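NDP-N-acetyl-D-galactosaminuronic acid dehydrogenase (Methanosarcina mazei Go1, PDB 3G79) probably catalyses the NAD-dependent oxidation of UDP-N-acetyl-D-mannosamine to UDP-N-acetyl-D-mannosaminuronate, as a member of the UDP-glucose/GDP-mannose dehydrogenase family. Local coordinates at residues A[17-22]-A[42-47]; A[196-201]-A[224-229]; A[444-449]-A[463-468]. All blocks are in the same frame, centred on the assembly; numbering follows the deposited sequence.

Contact 1: A[17-22]-A[42-47]; sequences PIKKIG and CFEKVL
Ile21 sets its CD1 methyl over the centre of the Phe43 ring, 3.4 Å from the ring centroid and 7° off the ring normal, in a CH-pi contact. The pair spans a beta-alpha-beta unit made of strand 20-24, helix 30-39 and strand 45-49, with Phe43 just ahead of the second strand. This is the opening unit of the Rossmann-type NAD-binding domain. The extended chi2 of Ile21 (173°) carries CD1 away from its own backbone and onto the ring. Cys42 SG sits over the opposite face. Ile18 works at the rim: its CG2 is 3.6 Å from Phe43 CE1, and its carbonyl O lies in the ring plane at the edge. Val46 follows on the same side of the sheet as Ile21, where Phe37 of helix 30-39 touches both. Leu213 of helix 204-214 packs on Ile18 and Ile21.

The backbones run parallel here. Ile21 N donates to Lys45 O at 3.2 Å, and Leu47 N donates to Ile21 O at 3.0 Å. Before the strands begin, Glu44 N already bonds Lys19 O at 2.9 Å.

The polar edge belongs to Lys19 and Glu44. Glu44 OE1 rests 3.5 Å from Lys19 CD, so the carboxylate meets the aliphatic part of the lysine. The charged ends stay apart, with Lys19 NZ 4.7 Å from Glu44 OE1. Instead, Lys19 NZ gives a 2.8 Å hydrogen bond to Cys42 O, from a position tilted 26° out of the carbonyl plane.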
loop_
_atom_site.group_PDB
_atom_site.type_symbol
_atom_site.label_atom_id
_atom_site.label_comp_id
_atom_site.label_asym_id
_atom_site.label_seq_id
_atom_site.Cartn_x
_atom_site.Cartn_y
_atom_site.Cartn_z
ATOM N N PRO A 17 -0.873 -24.842 -34.764
ATOM C CA PRO A 17 -1.090 -23.472 -34.316
ATOM C C PRO A 17 -2.529 -22.958 -34.540
ATOM O O PRO A 17 -3.180 -23.356 -35.512
ATOM C CB PRO A 17 -0.095 -22.663 -35.159
ATOM C CG PRO A 17 0.351 -23.596 -36.255
ATOM C CD PRO A 17 0.267 -24.953 -35.687
ATOM N N ILE A 18 -2.989 -22.070 -33.642
ATOM C CA ILE A 18 -4.317 -21.482 -33.679
ATOM C C ILE A 18 -4.458 -20.716 -34.966
ATOM O O ILE A 18 -3.607 -19.895 -35.298
ATOM C CB ILE A 18 -4.494 -20.508 -32.537
ATOM C CG1 ILE A 18 -4.615 -21.247 -31.214
ATOM C CG2 ILE A 18 -5.727 -19.684 -32.712
ATOM C CD1 ILE A 18 -4.418 -20.345 -30.025
ATOM N N LYS A 19 -5.528 -20.988 -35.701
ATOM C CA LYS A 19 -5.756 -20.323 -36.970
ATOM C C LYS A 19 -7.163 -19.784 -37.089
ATOM O O LYS A 19 -7.387 -18.797 -37.798
ATOM C CB LYS A 19 -5.509 -21.293 -38.141
ATOM C CG LYS A 19 -4.054 -21.518 -38.479
ATOM C CD LYS A 19 -3.421 -20.335 -39.161
ATOM C CE LYS A 19 -1.918 -20.459 -39.121
ATOM N NZ LYS A 19 -1.194 -19.176 -39.412
ATOM N N LYS A 20 -8.122 -20.463 -36.465
ATOM C CA LYS A 20 -9.499 -19.999 -36.543
ATOM C C LYS A 20 -9.982 -19.761 -35.138
ATOM O O LYS A 20 -9.942 -20.660 -34.300
ATOM C CB LYS A 20 -10.450 -20.986 -37.276
ATOM C CG LYS A 20 -10.097 -21.252 -38.757
ATOM C CD LYS A 20 -11.341 -21.296 -39.677
ATOM C CE LYS A 20 -11.057 -22.149 -40.927
ATOM N NZ LYS A 20 -10.846 -23.587 -40.530
ATOM N N ILE A 21 -10.495 -18.562 -34.919
ATOM C CA ILE A 21 -10.839 -18.063 -33.606
ATOM C C ILE A 21 -12.299 -17.636 -33.626
ATOM O O ILE A 21 -12.794 -17.216 -34.635
ATOM C CB ILE A 21 -9.915 -16.857 -33.253
ATOM C CG1 ILE A 21 -8.473 -17.357 -33.127
ATOM C CG2 ILE A 21 -10.366 -16.139 -31.977
ATOM C CD1 ILE A 21 -7.452 -16.241 -32.939
ATOM N N GLY A 22 -12.980 -17.729 -32.507
ATOM C CA GLY A 22 -14.369 -17.301 -32.454
ATOM C C GLY A 22 -14.491 -16.372 -31.277
ATOM O O GLY A 22 -13.815 -16.570 -30.266
ATOM N N CYS A 42 -1.032 -14.103 -39.217
ATOM C CA CYS A 42 -0.863 -15.278 -38.311
ATOM C C CYS A 42 -2.201 -15.901 -37.938
ATOM O O CYS A 42 -2.276 -17.091 -37.893
ATOM C CB CYS A 42 0.106 -15.096 -37.094
ATOM S SG CYS A 42 -0.585 -15.018 -35.348
ATOM N N PHE A 43 -3.253 -15.123 -37.729
ATOM C CA PHE A 43 -4.613 -15.725 -37.623
ATOM C C PHE A 43 -5.307 -15.630 -38.986
ATOM O O PHE A 43 -4.980 -14.748 -39.771
ATOM C CB PHE A 43 -5.430 -15.096 -36.487
ATOM C CG PHE A 43 -4.816 -15.302 -35.098
ATOM C CD1 PHE A 43 -4.349 -16.534 -34.715
ATOM C CD2 PHE A 43 -4.720 -14.246 -34.198
ATOM C CE1 PHE A 43 -3.801 -16.724 -33.469
ATOM C CE2 PHE A 43 -4.144 -14.412 -32.919
ATOM C CZ PHE A 43 -3.685 -15.660 -32.571
ATOM N N GLU A 44 -6.216 -16.548 -39.299
ATOM C CA GLU A 44 -6.789 -16.570 -40.660
ATOM C C GLU A 44 -8.164 -15.920 -40.731
ATOM O O GLU A 44 -8.457 -15.162 -41.658
ATOM C CB GLU A 44 -6.866 -17.998 -41.246
ATOM C CG GLU A 44 -5.540 -18.573 -41.771
ATOM C CD GLU A 44 -5.589 -20.086 -42.108
ATOM O OE1 GLU A 44 -4.521 -20.633 -42.471
ATOM O OE2 GLU A 44 -6.674 -20.724 -42.016
ATOM N N LYS A 45 -9.008 -16.243 -39.757
ATOM C CA LYS A 45 -10.421 -15.916 -39.819
ATOM C C LYS A 45 -11.018 -16.039 -38.446
ATOM O O LYS A 45 -10.841 -17.061 -37.760
ATOM C CB LYS A 45 -11.187 -16.826 -40.799
ATOM C CG LYS A 45 -12.719 -16.610 -40.751
ATOM C CD LYS A 45 -13.446 -17.054 -42.037
ATOM C CE LYS A 45 -13.732 -15.883 -42.983
ATOM N NZ LYS A 45 -14.662 -14.916 -42.336
ATOM N N VAL A 46 -11.718 -14.979 -38.059
ATOM C CA VAL A 46 -12.411 -14.899 -36.792
ATOM C C VAL A 46 -13.907 -14.851 -37.064
ATOM O O VAL A 46 -14.357 -14.189 -37.990
ATOM C CB VAL A 46 -11.960 -13.639 -36.009
ATOM C CG1 VAL A 46 -12.783 -13.430 -34.718
ATOM C CG2 VAL A 46 -10.410 -13.673 -35.744
ATOM N N LEU A 47 -14.667 -15.563 -36.249
ATOM C CA LEU A 47 -16.107 -15.502 -36.271
ATOM C C LEU A 47 -16.544 -14.798 -35.026
ATOM O O LEU A 47 -16.037 -15.085 -33.936
ATOM C CB LEU A 47 -16.690 -16.913 -36.278
ATOM C CG LEU A 47 -16.379 -17.819 -37.482
ATOM C CD1 LEU A 47 -16.896 -19.201 -37.226
ATOM C CD2 LEU A 47 -16.950 -17.302 -38.805
#

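Contact 2: A[196-201]-A[224-229]; sequences DRIVGG and IPMSAT
Ile198 and Ile224 open a parallel ladder that runs to Gly201 and Ser227, with the two strand axes 32° apart. Ile224 N donates to Arg197 O at 2.7 Å. Val199 N then donates to Ile224 O, and Met226 N to Val199 O, each at 2.9 Å. Beyond the ladder, Ala228 N reaches Gly201 O at 2.7 Å, from well above the carbonyl plane. Strands 197-201 and 223-227, with helix 204-214 between them, form the last beta-alpha-beta unit of this Rossmann-type sheet.

Side chains meet mainly on the side of Ile198. Its CD1 lies 3.9 Å from Ile224 CB, and these two side chains run side by side in the same direction. Its CG2 meets the other neighbour, 3.7 Å from Met226 SD. The bend at chi3 of Met226 (75°) turns CE back, to 3.8 Å from Ile198 CG2, so both SD and CE touch one methyl. Gly200 follows on this side with no side chain. A CB there would collide with Ser227 O. Ala228 CB comes 3.4 Å from Gly200 O, where the strand turns into the helix. Ser227 is the N-cap of that helix, and its OG caps Ala230 N.

Strand 175-178 pairs with the other edge of strand 197-201, running antiparallel to it. Arg197 NH2 bonds Ala179 O and forms a salt bridge with Glu146, and its NE bonds Pro180 O. Helix 204-214 covers Val199, while Ala231 and Thr234 of helix 228-258 pack on Ile198 and Met226. The same side also meets the second subunit, whose Gly269 packs on Ile198 and Asp265 on Met226.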
loop_
_atom_site.group_PDB
_atom_site.type_symbol
_atom_site.label_atom_id
_atom_site.label_comp_id
_atom_site.label_asym_id
_atom_site.label_seq_id
_atom_site.Cartn_x
_atom_site.Cartn_y
_atom_site.Cartn_z
ATOM N N ASP A 196 -0.684 -5.112 -20.108
ATOM C CA ASP A 196 -0.279 -6.493 -19.884
ATOM C C ASP A 196 -1.541 -7.271 -19.690
ATOM O O ASP A 196 -2.523 -6.729 -19.218
ATOM C CB ASP A 196 0.592 -6.620 -18.637
ATOM C CG ASP A 196 1.974 -6.006 -18.818
ATOM O OD1 ASP A 196 2.575 -5.646 -17.797
ATOM O OD2 ASP A 196 2.462 -5.874 -19.964
ATOM N N ARG A 197 -1.538 -8.533 -20.098
ATOM C CA ARG A 197 -2.757 -9.328 -20.180
ATOM C C ARG A 197 -2.579 -10.548 -19.293
ATOM O O ARG A 197 -1.684 -11.379 -19.529
ATOM C CB ARG A 197 -2.982 -9.733 -21.643
ATOM C CG ARG A 197 -4.324 -10.429 -22.005
ATOM C CD ARG A 197 -5.467 -9.463 -21.768
ATOM N NE ARG A 197 -6.738 -10.156 -21.775
ATOM C CZ ARG A 197 -7.514 -10.329 -22.849
ATOM N NH1 ARG A 197 -7.157 -9.823 -24.008
ATOM N NH2 ARG A 197 -8.652 -11.018 -22.751
ATOM N N ILE A 198 -3.395 -10.645 -18.248
ATOM C CA ILE A 198 -3.347 -11.826 -17.367
ATOM C C ILE A 198 -3.990 -13.020 -18.124
ATOM O O ILE A 198 -5.116 -12.917 -18.661
ATOM C CB ILE A 198 -4.153 -11.561 -16.094
ATOM C CG1 ILE A 198 -3.772 -10.220 -15.442
ATOM C CG2 ILE A 198 -4.162 -12.744 -15.172
ATOM C CD1 ILE A 198 -2.333 -10.000 -15.098
ATOM N N VAL A 199 -3.276 -14.138 -18.206
ATOM C CA VAL A 199 -3.834 -15.291 -18.925
ATOM C C VAL A 199 -3.567 -16.468 -18.051
ATOM O O VAL A 199 -2.401 -16.780 -17.783
ATOM C CB VAL A 199 -3.199 -15.484 -20.330
ATOM C CG1 VAL A 199 -3.622 -16.817 -20.982
ATOM C CG2 VAL A 199 -3.586 -14.340 -21.239
ATOM N N GLY A 200 -4.627 -17.115 -17.586
ATOM C CA GLY A 200 -4.471 -18.240 -16.678
ATOM C C GLY A 200 -5.221 -19.464 -17.130
ATOM O O GLY A 200 -6.452 -19.409 -17.343
ATOM N N GLY A 201 -4.483 -20.572 -17.302
ATOM C CA GLY A 201 -5.096 -21.810 -17.817
ATOM C C GLY A 201 -5.363 -22.695 -16.638
ATOM O O GLY A 201 -4.781 -22.487 -15.572
ATOM N N ILE A 224 0.899 -12.111 -19.017
ATOM C CA ILE A 224 1.323 -12.548 -17.674
ATOM C C ILE A 224 0.651 -13.885 -17.445
ATOM O O ILE A 224 -0.566 -13.929 -17.220
ATOM C CB ILE A 224 0.950 -11.545 -16.570
ATOM C CG1 ILE A 224 1.549 -10.162 -16.875
ATOM C CG2 ILE A 224 1.433 -12.066 -15.182
ATOM C CD1 ILE A 224 1.844 -9.305 -15.613
ATOM N N PRO A 225 1.420 -14.983 -17.560
ATOM C CA PRO A 225 0.822 -16.338 -17.548
ATOM C C PRO A 225 0.760 -16.908 -16.122
ATOM O O PRO A 225 1.724 -16.740 -15.329
ATOM C CB PRO A 225 1.792 -17.156 -18.422
ATOM C CG PRO A 225 3.207 -16.470 -18.135
ATOM C CD PRO A 225 2.906 -15.020 -17.648
ATOM N N MET A 226 -0.369 -17.550 -15.801
ATOM C CA MET A 226 -0.592 -18.172 -14.482
ATOM C C MET A 226 -1.753 -19.224 -14.530
ATOM O O MET A 226 -2.224 -19.582 -15.606
ATOM C CB MET A 226 -0.849 -17.080 -13.426
ATOM C CG MET A 226 -2.063 -16.135 -13.669
ATOM S SD MET A 226 -2.392 -14.706 -12.580
ATOM C CE MET A 226 -1.104 -13.601 -13.150
ATOM N N SER A 227 -2.210 -19.695 -13.373
ATOM C CA SER A 227 -3.340 -20.610 -13.323
ATOM C C SER A 227 -4.602 -19.800 -13.555
ATOM O O SER A 227 -4.614 -18.604 -13.310
ATOM C CB SER A 227 -3.410 -21.310 -11.956
ATOM O OG SER A 227 -3.811 -20.373 -10.978
ATOM N N ALA A 228 -5.660 -20.423 -14.032
ATOM C CA ALA A 228 -6.970 -19.746 -14.190
ATOM C C ALA A 228 -7.447 -19.101 -12.881
ATOM O O ALA A 228 -7.906 -17.926 -12.866
ATOM C CB ALA A 228 -7.994 -20.735 -14.677
ATOM N N THR A 229 -7.364 -19.869 -11.791
ATOM C CA THR A 229 -7.799 -19.390 -10.487
ATOM C C THR A 229 -6.967 -18.185 -10.070
ATOM O O THR A 229 -7.508 -17.252 -9.499
ATOM C CB THR A 229 -7.711 -20.493 -9.404
ATOM O OG1 THR A 229 -8.552 -21.601 -9.776
ATOM C CG2 THR A 229 -8.182 -19.974 -8.053
#

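Contact 3: A[444-449]-A[463-468]; sequences PVIIDG and FVYKGI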
loop_
_atom_site.group_PDB
_atom_site.type_symbol
_atom_site.label_atom_id
_atom_site.label_comp_id
_atom_site.label_asym_id
_atom_site.label_seq_id
_atom_site.Cartn_x
_atom_site.Cartn_y
_atom_site.Cartn_z
ATOM N N PRO A 444 -22.401 30.513 7.989
ATOM C CA PRO A 444 -22.698 29.290 7.287
ATOM C C PRO A 444 -21.601 28.280 7.482
ATOM O O PRO A 444 -20.429 28.624 7.733
ATOM C CB PRO A 444 -22.794 29.707 5.824
ATOM C CG PRO A 444 -22.096 30.964 5.709
ATOM C CD PRO A 444 -21.849 31.532 7.082
ATOM N N VAL A 445 -22.028 27.028 7.371
ATOM C CA VAL A 445 -21.241 25.872 7.667
ATOM C C VAL A 445 -20.861 25.248 6.331
ATOM O O VAL A 445 -21.743 25.029 5.492
ATOM C CB VAL A 445 -22.097 24.933 8.521
ATOM C CG1 VAL A 445 -21.724 23.473 8.288
ATOM C CG2 VAL A 445 -22.011 25.328 10.041
ATOM N N ILE A 446 -19.554 25.025 6.118
ATOM C CA ILE A 446 -19.031 24.242 4.985
ATOM C C ILE A 446 -18.240 23.038 5.503
ATOM O O ILE A 446 -17.361 23.201 6.321
ATOM C CB ILE A 446 -18.171 25.119 3.971
ATOM C CG1 ILE A 446 -17.666 24.301 2.785
ATOM C CG2 ILE A 446 -16.954 25.729 4.613
ATOM C CD1 ILE A 446 -18.397 24.558 1.534
ATOM N N ILE A 447 -18.567 21.841 5.008
ATOM C CA ILE A 447 -17.871 20.558 5.330
ATOM C C ILE A 447 -17.318 19.913 4.035
ATOM O O ILE A 447 -18.086 19.615 3.108
ATOM C CB ILE A 447 -18.847 19.542 6.009
ATOM C CG1 ILE A 447 -19.113 19.874 7.482
ATOM C CG2 ILE A 447 -18.197 18.205 6.123
ATOM C CD1 ILE A 447 -19.895 21.041 7.765
ATOM N N ASP A 448 -16.004 19.715 3.979
ATOM C CA ASP A 448 -15.274 19.256 2.769
ATOM C C ASP A 448 -14.813 17.812 2.831
ATOM O O ASP A 448 -13.972 17.453 3.653
ATOM C CB ASP A 448 -14.017 20.119 2.531
ATOM C CG ASP A 448 -13.381 19.894 1.138
ATOM O OD1 ASP A 448 -14.048 19.325 0.255
ATOM O OD2 ASP A 448 -12.222 20.308 0.911
ATOM N N GLY A 449 -15.333 16.987 1.933
ATOM C CA GLY A 449 -14.993 15.569 1.899
ATOM C C GLY A 449 -13.921 15.243 0.877
ATOM O O GLY A 449 -13.367 14.121 0.855
ATOM N N PHE A 463 -17.352 31.553 7.924
ATOM C CA PHE A 463 -17.831 30.166 7.867
ATOM C C PHE A 463 -17.380 29.362 9.041
ATOM O O PHE A 463 -16.409 29.733 9.711
ATOM C CB PHE A 463 -17.276 29.455 6.658
ATOM C CG PHE A 463 -18.034 29.681 5.439
ATOM C CD1 PHE A 463 -17.807 30.812 4.673
ATOM C CD2 PHE A 463 -18.961 28.754 5.008
ATOM C CE1 PHE A 463 -18.525 31.018 3.459
ATOM C CE2 PHE A 463 -19.674 28.943 3.813
ATOM C CZ PHE A 463 -19.450 30.057 3.037
ATOM N N VAL A 464 -18.069 28.248 9.265
ATOM C CA VAL A 464 -17.566 27.250 10.168
ATOM C C VAL A 464 -17.159 26.049 9.333
ATOM O O VAL A 464 -18.013 25.466 8.633
ATOM C CB VAL A 464 -18.621 26.794 11.157
ATOM C CG1 VAL A 464 -18.000 25.754 12.123
ATOM C CG2 VAL A 464 -19.217 27.986 11.914
ATOM N N TYR A 465 -15.875 25.669 9.432
ATOM C CA TYR A 465 -15.249 24.727 8.478
ATOM C C TYR A 465 -14.879 23.400 9.060
ATOM O O TYR A 465 -14.430 23.326 10.162
ATOM C CB TYR A 465 -13.984 25.344 7.875
ATOM C CG TYR A 465 -13.099 24.373 7.130
ATOM C CD1 TYR A 465 -13.217 24.215 5.736
ATOM C CD2 TYR A 465 -12.152 23.607 7.808
ATOM C CE1 TYR A 465 -12.404 23.321 5.039
ATOM C CE2 TYR A 465 -11.341 22.686 7.124
ATOM C CZ TYR A 465 -11.456 22.555 5.738
ATOM O OH TYR A 465 -10.666 21.637 5.037
ATOM N N LYS A 466 -15.032 22.352 8.273
ATOM C CA LYS A 466 -14.548 21.004 8.586
ATOM C C LYS A 466 -14.140 20.367 7.264
ATOM O O LYS A 466 -14.789 20.579 6.205
ATOM C CB LYS A 466 -15.655 20.161 9.173
ATOM C CG LYS A 466 -16.192 20.662 10.476
ATOM C CD LYS A 466 -15.386 20.220 11.652
ATOM C CE LYS A 466 -16.101 20.646 12.949
ATOM N NZ LYS A 466 -15.340 20.395 14.230
ATOM N N GLY A 467 -13.052 19.606 7.313
ATOM C CA GLY A 467 -12.615 18.833 6.157
ATOM C C GLY A 467 -12.089 17.523 6.671
ATOM O O GLY A 467 -11.584 17.455 7.799
ATOM N N ILE A 468 -12.187 16.472 5.864
ATOM C CA ILE A 468 -11.554 15.212 6.250
ATOM C C ILE A 468 -10.065 15.383 6.630
ATOM O O ILE A 468 -9.284 16.078 5.950
ATOM C CB ILE A 468 -11.804 14.075 5.228
ATOM C CG1 ILE A 468 -13.199 13.495 5.473
ATOM C CG2 ILE A 468 -10.785 12.928 5.367
ATOM C CD1 ILE A 468 -13.531 12.293 4.610
#
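Phe463 takes Pro444 CG over one face of its ring, 3.8 Å from the centroid and displaced toward the rim, in a CH-pi contact. Val445 C lies at the ring edge, near its plane. Phe458 of helix 455-459 and Phe463 meet edge-to-face. Ile446 CG2 approaches obliquely, 3.7 Å from Phe463 CD2. The second ring, Tyr465, receives the same methyl at its edge, with Ile446 CG2 4.2 Å from Tyr465 CD1. Ile446 has CG1 anti to its backbone N (chi1 -179°), which leaves CG2 to turn toward the two aromatic residues. An alanine in place of Phe463 would probably leave Pro444 CG without the ring face it packs on, strip Ile446 CG2 of one of its two aromatic neighbours and open a gap beside Pro444, next to helix 432-439.

On the other side of the sheet Val445 CG2 meets Val464 CB at 3.9 Å. Next to it Ile447 CG1 lies 3.9 Å from Lys466 CB, the two side chains side by side. Back on the face of Ile446 and Tyr465, Gly467 pairs with Asp448, and a CB on the glycine would run into Tyr465 OH. Asp448 turns its carboxylate to the following loop: OD1 accepts from Arg450 N and OD2 from Ile453 N.

The strands are parallel and joined by five backbone bonds. They run from Val464 N to Pro444 O (2.8 Å) to Ile468 N to Asp448 O (3.0 Å).

The pair closes one side of the parallel, Rossmann-like sheet of the UDP-binding domain. Strand 417-420 flanks 445-448, and histidines of the C-terminal tag bond to the outer edge of 464-467. Helix 321-345 packs on Val445 and Ile447, while helix 432-439 touches Pro444 and Phe463.

Overall arrangement
All three contacts join parallel strands of beta-alpha-beta units. Contacts 1 and 2 belong to the same sheet of the NAD-binding domain, with centres 21 Å apart and no touch between them. Contact 3 lies in the sheet of the UDP-binding domain, about 60 Å from contact 1 and 47 Å from contact 2 between centres. Contact 3 is wholly buried; the other two are partly buried. Contact 1 sets one aromatic ring, between a methyl and a sulphur, beside a charged edge. Contact 2 uses aliphatic and sulphur contacts and meets the second subunit, which neither of the others does. Contact 3 relies on aromatic and aliphatic packing, and its outer strand is bordered by the tag.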